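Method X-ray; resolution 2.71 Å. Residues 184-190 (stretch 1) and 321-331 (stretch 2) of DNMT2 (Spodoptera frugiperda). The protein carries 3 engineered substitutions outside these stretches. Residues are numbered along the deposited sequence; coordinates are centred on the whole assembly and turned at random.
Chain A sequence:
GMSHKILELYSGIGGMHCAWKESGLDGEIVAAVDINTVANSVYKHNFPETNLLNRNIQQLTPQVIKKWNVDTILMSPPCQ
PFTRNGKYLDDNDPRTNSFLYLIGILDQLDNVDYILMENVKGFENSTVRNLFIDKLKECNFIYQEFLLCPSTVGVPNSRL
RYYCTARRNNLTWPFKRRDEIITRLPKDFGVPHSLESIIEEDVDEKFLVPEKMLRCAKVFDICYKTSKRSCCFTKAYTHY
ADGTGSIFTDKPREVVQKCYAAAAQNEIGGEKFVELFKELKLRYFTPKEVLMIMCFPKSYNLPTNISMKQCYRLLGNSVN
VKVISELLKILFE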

# COMPACT_ATOMS: atom_id res chain seq x y z
N ARG A 184 -15.89 -6.40 -4.30
CA ARG A 184 -15.69 -5.37 -5.31
C ARG A 184 -16.70 -4.24 -5.20
O ARG A 184 -17.86 -4.46 -4.88
N LEU A 185 -16.23 -3.02 -5.45
CA LEU A 185 -17.06 -1.82 -5.38
C LEU A 185 -18.23 -1.90 -6.36
O LEU A 185 -18.15 -2.62 -7.36
N PRO A 186 -19.32 -1.17 -6.07
CA PRO A 186 -20.51 -1.11 -6.94
C PRO A 186 -20.18 -0.59 -8.33
O PRO A 186 -20.78 -1.00 -9.32
N LYS A 187 -19.23 0.33 -8.38
CA LYS A 187 -18.75 0.89 -9.64
C LYS A 187 -17.85 -0.12 -10.34
O LYS A 187 -16.90 -0.62 -9.75
N ASP A 188 -18.17 -0.41 -11.60
CA ASP A 188 -17.37 -1.33 -12.41
C ASP A 188 -16.37 -0.55 -13.25
O ASP A 188 -16.74 0.35 -14.01
N PHE A 189 -15.09 -0.91 -13.13
CA PHE A 189 -14.04 -0.21 -13.87
C PHE A 189 -13.61 -0.99 -15.11
O PHE A 189 -12.75 -0.53 -15.87
N GLY A 190 -14.22 -2.15 -15.32
CA GLY A 190 -13.94 -2.95 -16.50
C GLY A 190 -12.66 -3.76 -16.39
O GLY A 190 -12.32 -4.26 -15.33
N VAL A 321 -3.22 4.33 -4.50
CA VAL A 321 -3.91 5.60 -4.40
C VAL A 321 -5.32 5.56 -4.99
O VAL A 321 -6.23 6.22 -4.49
N LYS A 322 -5.52 4.76 -6.03
CA LYS A 322 -6.81 4.72 -6.71
C LYS A 322 -7.91 4.05 -5.89
O LYS A 322 -9.02 4.58 -5.78
N VAL A 323 -7.61 2.90 -5.32
CA VAL A 323 -8.58 2.17 -4.52
C VAL A 323 -9.09 3.01 -3.34
O VAL A 323 -10.29 3.04 -3.06
N ILE A 324 -8.18 3.70 -2.67
CA ILE A 324 -8.55 4.50 -1.51
C ILE A 324 -9.40 5.70 -1.90
O ILE A 324 -10.36 6.06 -1.21
N SER A 325 -9.05 6.31 -3.03
CA SER A 325 -9.82 7.41 -3.57
C SER A 325 -11.26 6.96 -3.82
O SER A 325 -12.21 7.68 -3.51
N GLU A 326 -11.41 5.76 -4.35
CA GLU A 326 -12.75 5.21 -4.59
C GLU A 326 -13.53 4.91 -3.31
O GLU A 326 -14.74 5.07 -3.28
N LEU A 327 -12.83 4.48 -2.26
CA LEU A 327 -13.48 4.21 -0.98
C LEU A 327 -13.83 5.51 -0.27
O LEU A 327 -14.87 5.61 0.38
N LEU A 328 -12.95 6.50 -0.41
CA LEU A 328 -13.22 7.84 0.13
C LEU A 328 -14.50 8.43 -0.46
O LEU A 328 -15.29 9.04 0.26
N LYS A 329 -14.71 8.24 -1.77
CA LYS A 329 -15.95 8.68 -2.40
C LYS A 329 -17.15 7.99 -1.77
O LYS A 329 -18.17 8.63 -1.48
N ILE A 330 -17.03 6.69 -1.54
CA ILE A 330 -18.11 5.92 -0.94
C ILE A 330 -18.35 6.34 0.51
O ILE A 330 -19.49 6.57 0.92
N LEU A 331 -17.27 6.47 1.27
CA LEU A 331 -17.34 6.83 2.68
C LEU A 331 -18.04 8.17 2.93
O LEU A 331 -18.69 8.37 3.95

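What kind of surface does the helix offer the loop? Residues 321-331 form a regular helix, and Lys322, Glu326 and Ile330, spaced four apart, come round to the same flank, with Leu327 beside them. Residues 184-190 have no regular structure and lie against that flank, with Leu185, Lys187 and Phe189 pointing toward it. The contact is modest, burying 299 Å² in all, and no hydrogen bond crosses it.

Which bump fills the main hollow? Leu185 does, with chi1 in m and chi2 between wells at 132°. Its CD2 settles between two helix side chains, 3.7 Å from CD1 of Ile330 and 3.8 Å from CD2 of Leu327. CB of Glu326 lies near both methyls, 4.3 Å from CD1 of Leu185 and 4.4 Å from CD2 of Leu185. Ile330 (m, t) points toward the loop; Leu327 (m, t) leaves the helix sideways, but its end comes nearer. Pro186 extends the apolar patch, its CD 4.1 Å from CD1 of Ile330.

How does Phe189 fit farther along? With chi1 at m, its ring reaches the helix beside Glu326 and Lys322. OE1 of Glu326 sits 3.3 Å from CZ of Phe189, at the ring edge and near its plane, where the slightly positive ring hydrogens suit a carboxylate oxygen. The long Lys322 side chain starts sideways, yet its end approaches, bringing NZ to 3.9 Å from CD2 of Phe189.

What happens to the charged groups? Glu326 (chi1 m, chi2 m) places OE1 of its carboxylate near Phe189 and Lys187, and the extended, all-t carbon chain of Lys187 passes it, CD lying 3.8 Å from OE1 of Glu326. The other oxygen is engaged within the helix: NZ of Lys329 forms a salt bridge with OE2 of Glu326 at 3.4 Å, a weak hydrogen bond.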

# COMPACT_ATOMS: atom_id res chain seq x y z
CB ARG A 184 -15.69 -5.97 -6.72
CG ARG A 184 -16.92 -6.78 -7.07
CD ARG A 184 -16.96 -6.96 -8.59
NE ARG A 184 -18.17 -7.62 -9.07
CZ ARG A 184 -19.38 -7.06 -9.06
NH1 ARG A 184 -19.54 -5.84 -8.55
NH2 ARG A 184 -20.43 -7.72 -9.53
CB LEU A 185 -16.21 -0.58 -5.68
CG LEU A 185 -14.81 -0.51 -5.06
CD1 LEU A 185 -13.79 -0.13 -6.11
CD2 LEU A 185 -14.76 0.46 -3.89
CB PRO A 186 -21.42 -0.11 -6.22
CG PRO A 186 -21.00 -0.17 -4.79
CD PRO A 186 -19.52 -0.43 -4.81
CB LYS A 187 -17.99 2.19 -9.37
CG LYS A 187 -17.42 2.86 -10.60
CD LYS A 187 -16.90 4.25 -10.27
CE LYS A 187 -16.28 4.90 -11.49
NZ LYS A 187 -17.15 4.76 -12.68
CB ASP A 188 -18.28 -2.17 -13.31
CG ASP A 188 -17.61 -3.44 -13.81
OD1 ASP A 188 -16.36 -3.49 -13.87
OD2 ASP A 188 -18.33 -4.41 -14.14
CB PHE A 189 -12.84 0.07 -12.98
CG PHE A 189 -13.14 1.04 -11.86
CD1 PHE A 189 -13.67 0.59 -10.66
CD2 PHE A 189 -12.88 2.39 -12.01
CE1 PHE A 189 -13.95 1.47 -9.63
CE2 PHE A 189 -13.15 3.28 -10.98
CZ PHE A 189 -13.69 2.82 -9.79
CB VAL A 321 -3.05 6.74 -5.02
CG1 VAL A 321 -3.85 8.01 -5.21
CG2 VAL A 321 -1.82 7.00 -4.17
CB LYS A 322 -6.68 4.02 -8.07
CG LYS A 322 -8.00 3.69 -8.73
CD LYS A 322 -8.02 4.20 -10.15
CE LYS A 322 -8.99 3.40 -11.00
NZ LYS A 322 -9.36 4.08 -12.26
CB VAL A 323 -8.01 0.84 -4.01
CG1 VAL A 323 -9.02 0.12 -3.13
CG2 VAL A 323 -7.60 -0.04 -5.18
CB ILE A 324 -7.31 4.95 -0.71
CG1 ILE A 324 -6.61 3.74 -0.12
CG2 ILE A 324 -7.69 5.92 0.40
CD1 ILE A 324 -5.44 4.10 0.69
CB SER A 325 -9.17 7.91 -4.86
OG SER A 325 -9.78 9.11 -5.30
CB GLU A 326 -12.68 3.97 -5.49
CG GLU A 326 -12.26 4.28 -6.91
CD GLU A 326 -13.18 5.30 -7.58
OE1 GLU A 326 -14.42 5.12 -7.54
OE2 GLU A 326 -12.66 6.29 -8.14
CB LEU A 327 -12.58 3.35 -0.08
CG LEU A 327 -12.36 1.89 -0.48
CD1 LEU A 327 -11.27 1.27 0.37
CD2 LEU A 327 -13.63 1.08 -0.36
CB LEU A 328 -12.04 8.78 -0.11
CG LEU A 328 -10.83 8.61 0.82
CD1 LEU A 328 -9.66 9.45 0.34
CD2 LEU A 328 -11.19 8.97 2.24
CB LYS A 329 -15.94 8.40 -3.91
CG LYS A 329 -14.93 9.23 -4.67
CD LYS A 329 -14.85 8.80 -6.12
CE LYS A 329 -13.58 9.34 -6.76
NZ LYS A 329 -13.73 9.49 -8.23
CB ILE A 330 -17.81 4.42 -1.02
CG1 ILE A 330 -17.97 3.94 -2.47
CG2 ILE A 330 -18.71 3.62 -0.10
CD1 ILE A 330 -17.57 2.51 -2.68
CB LEU A 331 -15.94 6.84 3.30
CG LEU A 331 -15.81 7.23 4.78
CD1 LEU A 331 -16.69 6.35 5.66
CD2 LEU A 331 -14.35 7.17 5.23